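Local coordinates for ABC transporter substrate binding protein (Ribose) (Agrobacterium vitis S4, PDB 4WT7) that binds the sugar alcohol D-allitol and probably captures a carbohydrate for import by an ABC transporter, at residues L66-G71 / V78-T83; Q258-P263 / Q309-V314; N128-D133 / G279-Q284. One frame throughout, in Å; residues are numbered along the deposited sequence.

Interaction 1 (L66-G71 / V78-T83); sequences LAVDAG and VAQLQT
Val68 and Gln80 join a strand to the helix that follows it in a beta-alpha-beta crossover of the parallel first-lobe sheet. Strand 64-69 leads into helix 74-87, and that helix returns to strand 91-95 across strand 34-39. The contact is carried by the Gln80 side chain, which reaches from the helix to the end of the strand. Its CG lies between its own backbone N and carbonyl carbon (chi1 73°), and the chain then runs extended. The aliphatic part passes alongside Val68. The isopropyl group of Val68 lies over one face of the amide, with Val68 CB 3.8 Å from Gln80 CD. Ala70 packs against the opposite face, where Ala70 CB is 3.7 Å from Gln80 NE2. The amide is thus sandwiched between two small apolar groups. Gln80 OE1 comes 3.3 Å from Asp69 C, at the backbone between the two residues. The polar anchor of this amide is Ser38: Gln80 NE2 hydrogen-bonds to its OG and, weakly, to the carbonyl O of Thr39. The strand end is shaped by an Asx turn. Gly71 N donates to Asp69 OD1 at 2.9 Å, nearly straight at 167°, from above the carboxylate plane. Asp69 OD2 bonds to Thr42 OG1, so both carboxylate oxygens are engaged. Strand 64-69 is an outermost strand of the sheet within this chain and pairs with strand 34-39. Helix 45-60 packs on its other face through Tyr51 and Ile55, while helix 74-87 continues through Leu81 and Val78 onto Trp105 of helix 99-111.

Interaction 2 (Q258-P263 / Q309-V314); sequences QLVADP and QTVNEV
Val311 packs against Val260 and Ala261 in the second lobe of this periplasmic binding protein, where helix 254-260 meets helix 311-318. The first segment holds the C-terminal part of helix 254-260 and the turn after it. The second holds the start of helix 311-318, the last helix modelled in the chain. The contact is purely apolar and small, burying 131 Å² in total. The two valines do not meet head on. Their side chains run in opposite directions and slide past each other, so that one methyl of Val260 lies beside the branch point of Val311. Val260 CG1 is 3.8 Å from Val311 CB and 4.1 Å from Val311 CG1. This methyl points away from the Val260 backbone N (chi1 169°), which carries it out toward the other helix.

Both valines are buried, whereas Ala261 lies at the exposed margin. The backbones come nearest at this point, with Ala261 CA 6.0 Å from Val311 CA. Lys308, just before the second segment, adds a polar tie alongside the apolar one: its NZ bonds to the carbonyl oxygens of Val260 and Asp262. Beneath the valines lies the mixed sheet, where Val260 touches Asp270 of strand 267-272 and Val311 touches Ala306 of strand 304-307. Thr310 OG1 bonds to Leu305 O and to Asn307 N, which ties the start of the last helix to the same edge strand.

The Val311 branch that faces Ala261 is CG1, held between its own backbone N and carbonyl carbon (chi1 58°). It sits 3.6 Å from both CA and CB of Ala261.

Interaction 3 (N128-D133 / G279-Q284); sequences NNSTSD and GRQAIQ
Ser130 and Gln281 join a strand of the first-lobe sheet to a helix packed on it, close to the point where the chain leaves for the other lobe. The tight part centres on Ser130 OG. Gln281 NE2 donates to it at 3.0 Å with an N-H...O angle of 153°, and the hydroxyl oxygen lies almost in the amide plane. Gln281 reaches it with CG anti to the backbone N (chi1 -159°) and an extended chain beyond. The same hydroxyl sits over the helix backbone, 3.7 Å from Ala282 CA, with the methyl CB a little farther at 4.0 Å. Gln281, though it makes the bond, is partly exposed, so the solvent side lies along its chain, whereas Ser130 and Ala282 are buried. Gln281 also touches Val301 of a loop, and Asn128 OD1 bonds to Asn285 ND2, one residue farther along the same helix. Thr131 OG1 and Ser132 OG hydrogen-bond to Asp120 and Gln273, two residues of the D-allitol pocket, so the strand end backs the site from a second shell. Strand 129-131 lies between strands 116-119 and 298-300; Ala282 also rests on Ile119 of strand 116-119, and Ile283 packs helix 275-290 against helix 45-60.

Interactions 1 and 3 share the parallel sheet of the first lobe. Their centres are about 19 Å apart, at its edge strand 64-69 and at the inner strand 129-131. Interaction 2 belongs to the second lobe, about 37 Å from interaction 1 and about 27 Å from interaction 3, centre to centre. Interaction 1 closes first along the chain. Interactions 2 and 3 then alternate: 128-133, 258-263, 279-284, 309-314. This order reflects a chain that crosses between the lobes more than once, as in type I periplasmic binding proteins. Late segments thus complete both lobes, and D-allitol is bound by residues from both.

Interaction 1 (L66-G71 / V78-T83)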
loop_
_atom_site.group_PDB
_atom_site.type_symbol
_atom_site.label_atom_id
_atom_site.label_comp_id
_atom_site.label_asym_id
_atom_site.label_seq_id
_atom_site.Cartn_x
_atom_site.Cartn_y
_atom_site.Cartn_z
ATOM N N LEU A 66 -20.631 1.725 9.606
ATOM C CA LEU A 66 -20.629 3.170 9.609
ATOM C C LEU A 66 -19.365 3.552 8.876
ATOM O O LEU A 66 -18.285 3.612 9.470
ATOM C CB LEU A 66 -20.576 3.735 11.040
ATOM C CG LEU A 66 -21.801 3.613 11.941
ATOM C CD1 LEU A 66 -21.978 2.232 12.560
ATOM C CD2 LEU A 66 -21.733 4.701 13.027
ATOM N N ALA A 67 -19.499 3.795 7.577
ATOM C CA ALA A 67 -18.332 3.893 6.710
ATOM C C ALA A 67 -18.049 5.341 6.313
ATOM O O ALA A 67 -18.916 6.024 5.771
ATOM C CB ALA A 67 -18.490 3.022 5.486
ATOM N N VAL A 68 -16.827 5.754 6.596
ATOM C CA VAL A 68 -16.388 7.125 6.464
ATOM C C VAL A 68 -15.057 7.123 5.678
ATOM O O VAL A 68 -14.121 6.329 5.946
ATOM C CB VAL A 68 -16.276 7.840 7.858
ATOM C CG1 VAL A 68 -17.625 8.185 8.396
ATOM C CG2 VAL A 68 -15.503 6.990 8.870
ATOM N N ASP A 69 -15.049 7.940 4.622
ATOM C CA ASP A 69 -13.915 8.162 3.754
ATOM C C ASP A 69 -13.300 9.559 3.956
ATOM O O ASP A 69 -13.966 10.574 3.803
ATOM C CB ASP A 69 -14.433 8.032 2.327
ATOM C CG ASP A 69 -13.338 8.180 1.248
ATOM O OD1 ASP A 69 -12.160 8.457 1.567
ATOM O OD2 ASP A 69 -13.684 8.039 0.060
ATOM N N ALA A 70 -12.011 9.620 4.238
ATOM C CA ALA A 70 -11.412 10.918 4.510
ATOM C C ALA A 70 -11.057 11.722 3.248
ATOM O O ALA A 70 -10.666 12.876 3.356
ATOM C CB ALA A 70 -10.213 10.755 5.377
ATOM N N GLY A 71 -11.195 11.129 2.074
ATOM C CA GLY A 71 -10.826 11.806 0.819
ATOM C C GLY A 71 -9.392 12.344 0.857
ATOM O O GLY A 71 -9.044 13.330 0.191
ATOM N N VAL A 78 -9.069 12.816 10.947
ATOM C CA VAL A 78 -9.188 13.014 12.385
ATOM C C VAL A 78 -10.652 13.270 12.754
ATOM O O VAL A 78 -11.166 12.697 13.719
ATOM C CB VAL A 78 -8.249 14.153 12.860
ATOM C CG1 VAL A 78 -8.585 14.607 14.264
ATOM C CG2 VAL A 78 -6.832 13.692 12.764
ATOM N N ALA A 79 -11.333 14.110 11.970
ATOM C CA ALA A 79 -12.661 14.539 12.353
ATOM C C ALA A 79 -13.635 13.384 12.271
ATOM O O ALA A 79 -14.548 13.292 13.087
ATOM C CB ALA A 79 -13.130 15.701 11.503
ATOM N N GLN A 80 -13.469 12.512 11.281
ATOM C CA GLN A 80 -14.359 11.352 11.162
ATOM C C GLN A 80 -14.087 10.281 12.223
ATOM O O GLN A 80 -15.014 9.595 12.683
ATOM C CB GLN A 80 -14.330 10.783 9.740
ATOM C CG GLN A 80 -13.029 10.010 9.347
ATOM C CD GLN A 80 -12.980 9.703 7.863
ATOM O OE1 GLN A 80 -13.503 10.461 7.080
ATOM N NE2 GLN A 80 -12.347 8.594 7.478
ATOM N N LEU A 81 -12.839 10.104 12.627
ATOM C CA LEU A 81 -12.577 9.199 13.757
ATOM C C LEU A 81 -13.197 9.706 15.048
ATOM O O LEU A 81 -13.690 8.913 15.863
ATOM C CB LEU A 81 -11.092 8.958 13.941
ATOM C CG LEU A 81 -10.485 8.106 12.830
ATOM C CD1 LEU A 81 -8.992 8.319 12.763
ATOM C CD2 LEU A 81 -10.826 6.647 13.080
ATOM N N GLN A 82 -13.170 11.016 15.260
ATOM C CA GLN A 82 -13.770 11.574 16.460
ATOM C C GLN A 82 -15.246 11.288 16.479
ATOM O O GLN A 82 -15.798 10.884 17.488
ATOM C CB GLN A 82 -13.522 13.074 16.537
ATOM C CG GLN A 82 -12.139 13.331 17.019
ATOM C CD GLN A 82 -11.654 14.753 16.773
ATOM O OE1 GLN A 82 -12.221 15.515 15.977
ATOM N NE2 GLN A 82 -10.579 15.102 17.452
ATOM N N THR A 83 -15.874 11.443 15.328
ATOM C CA THR A 83 -17.286 11.194 15.245
ATOM C C THR A 83 -17.569 9.696 15.459
ATOM O O THR A 83 -18.519 9.365 16.145
ATOM C CB THR A 83 -17.877 11.617 13.889
ATOM O OG1 THR A 83 -17.809 13.050 13.751
ATOM C CG2 THR A 83 -19.305 11.126 13.766
#

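Interaction 2 (Q258-P263 / Q309-V314)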
loop_
_atom_site.group_PDB
_atom_site.type_symbol
_atom_site.label_atom_id
_atom_site.label_comp_id
_atom_site.label_asym_id
_atom_site.label_seq_id
_atom_site.Cartn_x
_atom_site.Cartn_y
_atom_site.Cartn_z
ATOM N N GLN A 258 -0.753 -4.815 -16.356
ATOM C CA GLN A 258 -0.820 -4.927 -17.806
ATOM C C GLN A 258 0.339 -4.200 -18.481
ATOM O O GLN A 258 0.721 -4.558 -19.574
ATOM C CB GLN A 258 -2.184 -4.500 -18.342
ATOM C CG GLN A 258 -2.503 -3.018 -18.258
ATOM C CD GLN A 258 -4.010 -2.755 -18.465
ATOM O OE1 GLN A 258 -4.838 -3.530 -17.981
ATOM N NE2 GLN A 258 -4.363 -1.684 -19.211
ATOM N N LEU A 259 0.952 -3.236 -17.797
ATOM C CA LEU A 259 2.214 -2.674 -18.275
ATOM C C LEU A 259 3.371 -3.673 -18.107
ATOM O O LEU A 259 4.189 -3.876 -19.020
ATOM C CB LEU A 259 2.550 -1.342 -17.576
ATOM C CG LEU A 259 1.680 -0.110 -17.848
ATOM C CD1 LEU A 259 2.285 1.095 -17.182
ATOM C CD2 LEU A 259 1.505 0.189 -19.332
ATOM N N VAL A 260 3.445 -4.300 -16.930
ATOM C CA VAL A 260 4.455 -5.316 -16.681
ATOM C C VAL A 260 4.374 -6.405 -17.768
ATOM O O VAL A 260 5.396 -6.965 -18.191
ATOM C CB VAL A 260 4.260 -5.946 -15.271
ATOM C CG1 VAL A 260 5.116 -7.194 -15.089
ATOM C CG2 VAL A 260 4.543 -4.926 -14.190
ATOM N N ALA A 261 3.171 -6.710 -18.229
ATOM C CA ALA A 261 2.980 -7.803 -19.205
ATOM C C ALA A 261 3.396 -7.399 -20.635
ATOM O O ALA A 261 3.560 -8.240 -21.527
ATOM C CB ALA A 261 1.546 -8.208 -19.208
ATOM N N ASP A 262 3.518 -6.106 -20.866
ATOM C CA ASP A 262 3.868 -5.602 -22.192
ATOM C C ASP A 262 5.387 -5.570 -22.334
ATOM O O ASP A 262 6.059 -4.828 -21.597
ATOM C CB ASP A 262 3.285 -4.204 -22.388
ATOM C CG ASP A 262 3.677 -3.588 -23.711
ATOM O OD1 ASP A 262 4.606 -4.095 -24.357
ATOM O OD2 ASP A 262 3.058 -2.573 -24.086
ATOM N N PRO A 263 5.937 -6.388 -23.255
ATOM C CA PRO A 263 7.407 -6.449 -23.365
ATOM C C PRO A 263 8.057 -5.097 -23.678
ATOM O O PRO A 263 9.229 -4.885 -23.368
ATOM C CB PRO A 263 7.649 -7.467 -24.498
ATOM C CG PRO A 263 6.317 -7.688 -25.156
ATOM C CD PRO A 263 5.263 -7.346 -24.154
ATOM N N GLN A 309 8.023 -12.174 -16.664
ATOM C CA GLN A 309 7.724 -13.597 -16.815
ATOM C C GLN A 309 6.516 -14.094 -16.001
ATOM O O GLN A 309 5.757 -14.934 -16.470
ATOM C CB GLN A 309 8.940 -14.447 -16.435
ATOM C CG GLN A 309 10.102 -14.350 -17.411
ATOM C CD GLN A 309 10.632 -12.916 -17.577
ATOM O OE1 GLN A 309 10.864 -12.194 -16.585
ATOM N NE2 GLN A 309 10.824 -12.500 -18.835
ATOM N N THR A 310 6.352 -13.619 -14.770
ATOM C CA THR A 310 5.335 -14.186 -13.910
ATOM C C THR A 310 3.986 -13.474 -13.924
ATOM O O THR A 310 3.056 -13.958 -13.324
ATOM C CB THR A 310 5.819 -14.214 -12.457
ATOM O OG1 THR A 310 6.096 -12.870 -12.032
ATOM C CG2 THR A 310 7.073 -15.085 -12.339
ATOM N N VAL A 311 3.864 -12.343 -14.613
ATOM C CA VAL A 311 2.651 -11.551 -14.487
ATOM C C VAL A 311 1.408 -12.332 -14.914
ATOM O O VAL A 311 0.390 -12.256 -14.251
ATOM C CB VAL A 311 2.754 -10.185 -15.209
ATOM C CG1 VAL A 311 3.061 -10.364 -16.704
ATOM C CG2 VAL A 311 1.471 -9.396 -15.002
ATOM N N ASN A 312 1.478 -13.099 -15.999
ATOM C CA ASN A 312 0.334 -13.918 -16.374
ATOM C C ASN A 312 -0.146 -14.809 -15.228
ATOM O O ASN A 312 -1.310 -14.788 -14.879
ATOM C CB ASN A 312 0.666 -14.791 -17.594
ATOM C CG ASN A 312 -0.517 -15.619 -18.056
ATOM O OD1 ASN A 312 -1.531 -15.072 -18.449
ATOM N ND2 ASN A 312 -0.392 -16.938 -18.005
ATOM N N GLU A 313 0.727 -15.611 -14.645
ATOM C CA GLU A 313 0.247 -16.509 -13.614
ATOM C C GLU A 313 -0.158 -15.749 -12.360
ATOM O O GLU A 313 -1.047 -16.185 -11.649
ATOM C CB GLU A 313 1.243 -17.618 -13.302
ATOM C CG GLU A 313 2.628 -17.142 -12.943
ATOM C CD GLU A 313 3.532 -18.283 -12.463
ATOM O OE1 GLU A 313 3.040 -19.143 -11.681
ATOM O OE2 GLU A 313 4.717 -18.310 -12.892
ATOM N N VAL A 314 0.464 -14.599 -12.102
ATOM C CA VAL A 314 -0.007 -13.723 -11.037
ATOM C C VAL A 314 -1.368 -13.125 -11.373
ATOM O O VAL A 314 -2.292 -13.201 -10.573
ATOM C CB VAL A 314 1.012 -12.605 -10.742
ATOM C CG1 VAL A 314 0.523 -11.733 -9.588
ATOM C CG2 VAL A 314 2.352 -13.216 -10.395
#

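Interaction 3 (N128-D133 / G279-Q284)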
loop_
_atom_site.group_PDB
_atom_site.type_symbol
_atom_site.label_atom_id
_atom_site.label_comp_id
_atom_site.label_asym_id
_atom_site.label_seq_id
_atom_site.Cartn_x
_atom_site.Cartn_y
_atom_site.Cartn_z
ATOM N N ASN A 128 -5.209 -5.661 16.040
ATOM C CA ASN A 128 -4.827 -6.522 14.959
ATOM C C ASN A 128 -4.692 -5.728 13.661
ATOM O O ASN A 128 -5.583 -4.965 13.295
ATOM C CB ASN A 128 -5.881 -7.633 14.834
ATOM C CG ASN A 128 -5.736 -8.444 13.568
ATOM O OD1 ASN A 128 -6.471 -8.238 12.594
ATOM N ND2 ASN A 128 -4.784 -9.343 13.561
ATOM N N ASN A 129 -3.544 -5.893 13.024
ATOM C CA ASN A 129 -3.202 -5.165 11.788
ATOM C C ASN A 129 -3.186 -6.204 10.680
ATOM O O ASN A 129 -2.361 -7.145 10.709
ATOM C CB ASN A 129 -1.820 -4.478 11.937
ATOM C CG ASN A 129 -1.377 -3.742 10.674
ATOM O OD1 ASN A 129 -2.205 -3.383 9.806
ATOM N ND2 ASN A 129 -0.058 -3.552 10.535
ATOM N N SER A 130 -4.169 -6.098 9.779
ATOM C CA SER A 130 -4.197 -6.878 8.543
ATOM C C SER A 130 -3.338 -6.180 7.493
ATOM O O SER A 130 -3.560 -5.023 7.166
ATOM C CB SER A 130 -5.630 -7.048 8.013
ATOM O OG SER A 130 -6.442 -7.772 8.909
ATOM N N THR A 131 -2.352 -6.896 6.968
ATOM C CA THR A 131 -1.332 -6.277 6.169
ATOM C C THR A 131 -0.615 -7.394 5.439
ATOM O O THR A 131 -0.627 -8.530 5.913
ATOM C CB THR A 131 -0.354 -5.468 7.077
ATOM O OG1 THR A 131 0.525 -4.676 6.286
ATOM C CG2 THR A 131 0.509 -6.393 7.958
ATOM N N SER A 132 -0.043 -7.109 4.271
ATOM C CA SER A 132 0.886 -8.055 3.671
ATOM C C SER A 132 2.093 -8.152 4.599
ATOM O O SER A 132 2.272 -7.288 5.442
ATOM C CB SER A 132 1.350 -7.559 2.282
ATOM O OG SER A 132 0.267 -7.501 1.361
ATOM N N ASP A 133 2.918 -9.181 4.437
ATOM C CA ASP A 133 4.207 -9.245 5.091
ATOM C C ASP A 133 5.136 -8.360 4.267
ATOM O O ASP A 133 5.747 -8.818 3.294
ATOM C CB ASP A 133 4.723 -10.672 5.110
ATOM C CG ASP A 133 6.171 -10.786 5.524
ATOM O OD1 ASP A 133 6.899 -9.773 5.614
ATOM O OD2 ASP A 133 6.596 -11.941 5.793
ATOM N N GLY A 279 -9.315 -6.557 3.398
ATOM C CA GLY A 279 -10.525 -5.990 3.975
ATOM C C GLY A 279 -11.439 -7.038 4.597
ATOM O O GLY A 279 -11.950 -6.858 5.709
ATOM N N ARG A 280 -11.657 -8.143 3.896
ATOM C CA ARG A 280 -12.460 -9.232 4.469
ATOM C C ARG A 280 -11.824 -9.823 5.701
ATOM O O ARG A 280 -12.495 -10.091 6.687
ATOM C CB ARG A 280 -12.731 -10.334 3.429
ATOM C CG ARG A 280 -13.883 -9.990 2.526
ATOM C CD ARG A 280 -14.290 -11.180 1.645
ATOM N NE ARG A 280 -13.235 -11.549 0.709
ATOM C CZ ARG A 280 -12.965 -10.909 -0.435
ATOM N NH1 ARG A 280 -13.663 -9.839 -0.803
ATOM N NH2 ARG A 280 -11.977 -11.346 -1.215
ATOM N N GLN A 281 -10.518 -10.000 5.670
ATOM C CA GLN A 281 -9.843 -10.499 6.846
ATOM C C GLN A 281 -10.068 -9.608 8.051
ATOM O O GLN A 281 -10.373 -10.094 9.160
ATOM C CB GLN A 281 -8.356 -10.614 6.605
ATOM C CG GLN A 281 -7.743 -11.584 7.576
ATOM C CD GLN A 281 -6.250 -11.579 7.505
ATOM O OE1 GLN A 281 -5.634 -12.605 7.203
ATOM N NE2 GLN A 281 -5.639 -10.423 7.804
ATOM N N ALA A 282 -9.917 -8.301 7.845
ATOM C CA ALA A 282 -10.085 -7.367 8.962
ATOM C C ALA A 282 -11.454 -7.606 9.622
ATOM O O ALA A 282 -11.538 -7.759 10.832
ATOM C CB ALA A 282 -9.951 -5.917 8.503
ATOM N N ILE A 283 -12.514 -7.658 8.810
ATOM C CA ILE A 283 -13.862 -7.844 9.336
ATOM C C ILE A 283 -14.079 -9.248 9.933
ATOM O O ILE A 283 -14.752 -9.405 10.969
ATOM C CB ILE A 283 -14.930 -7.546 8.284
ATOM C CG1 ILE A 283 -14.713 -6.159 7.686
ATOM C CG2 ILE A 283 -16.279 -7.564 8.921
ATOM C CD1 ILE A 283 -14.476 -5.061 8.742
ATOM N N GLN A 284 -13.519 -10.264 9.294
ATOM C CA GLN A 284 -13.506 -11.591 9.882
ATOM C C GLN A 284 -12.908 -11.476 11.282
ATOM O O GLN A 284 -13.450 -12.034 12.239
ATOM C CB GLN A 284 -12.697 -12.600 9.039
ATOM C CG GLN A 284 -13.437 -13.157 7.793
ATOM C CD GLN A 284 -14.539 -14.185 8.138
ATOM O OE1 GLN A 284 -14.269 -15.235 8.733
ATOM N NE2 GLN A 284 -15.780 -13.879 7.759
#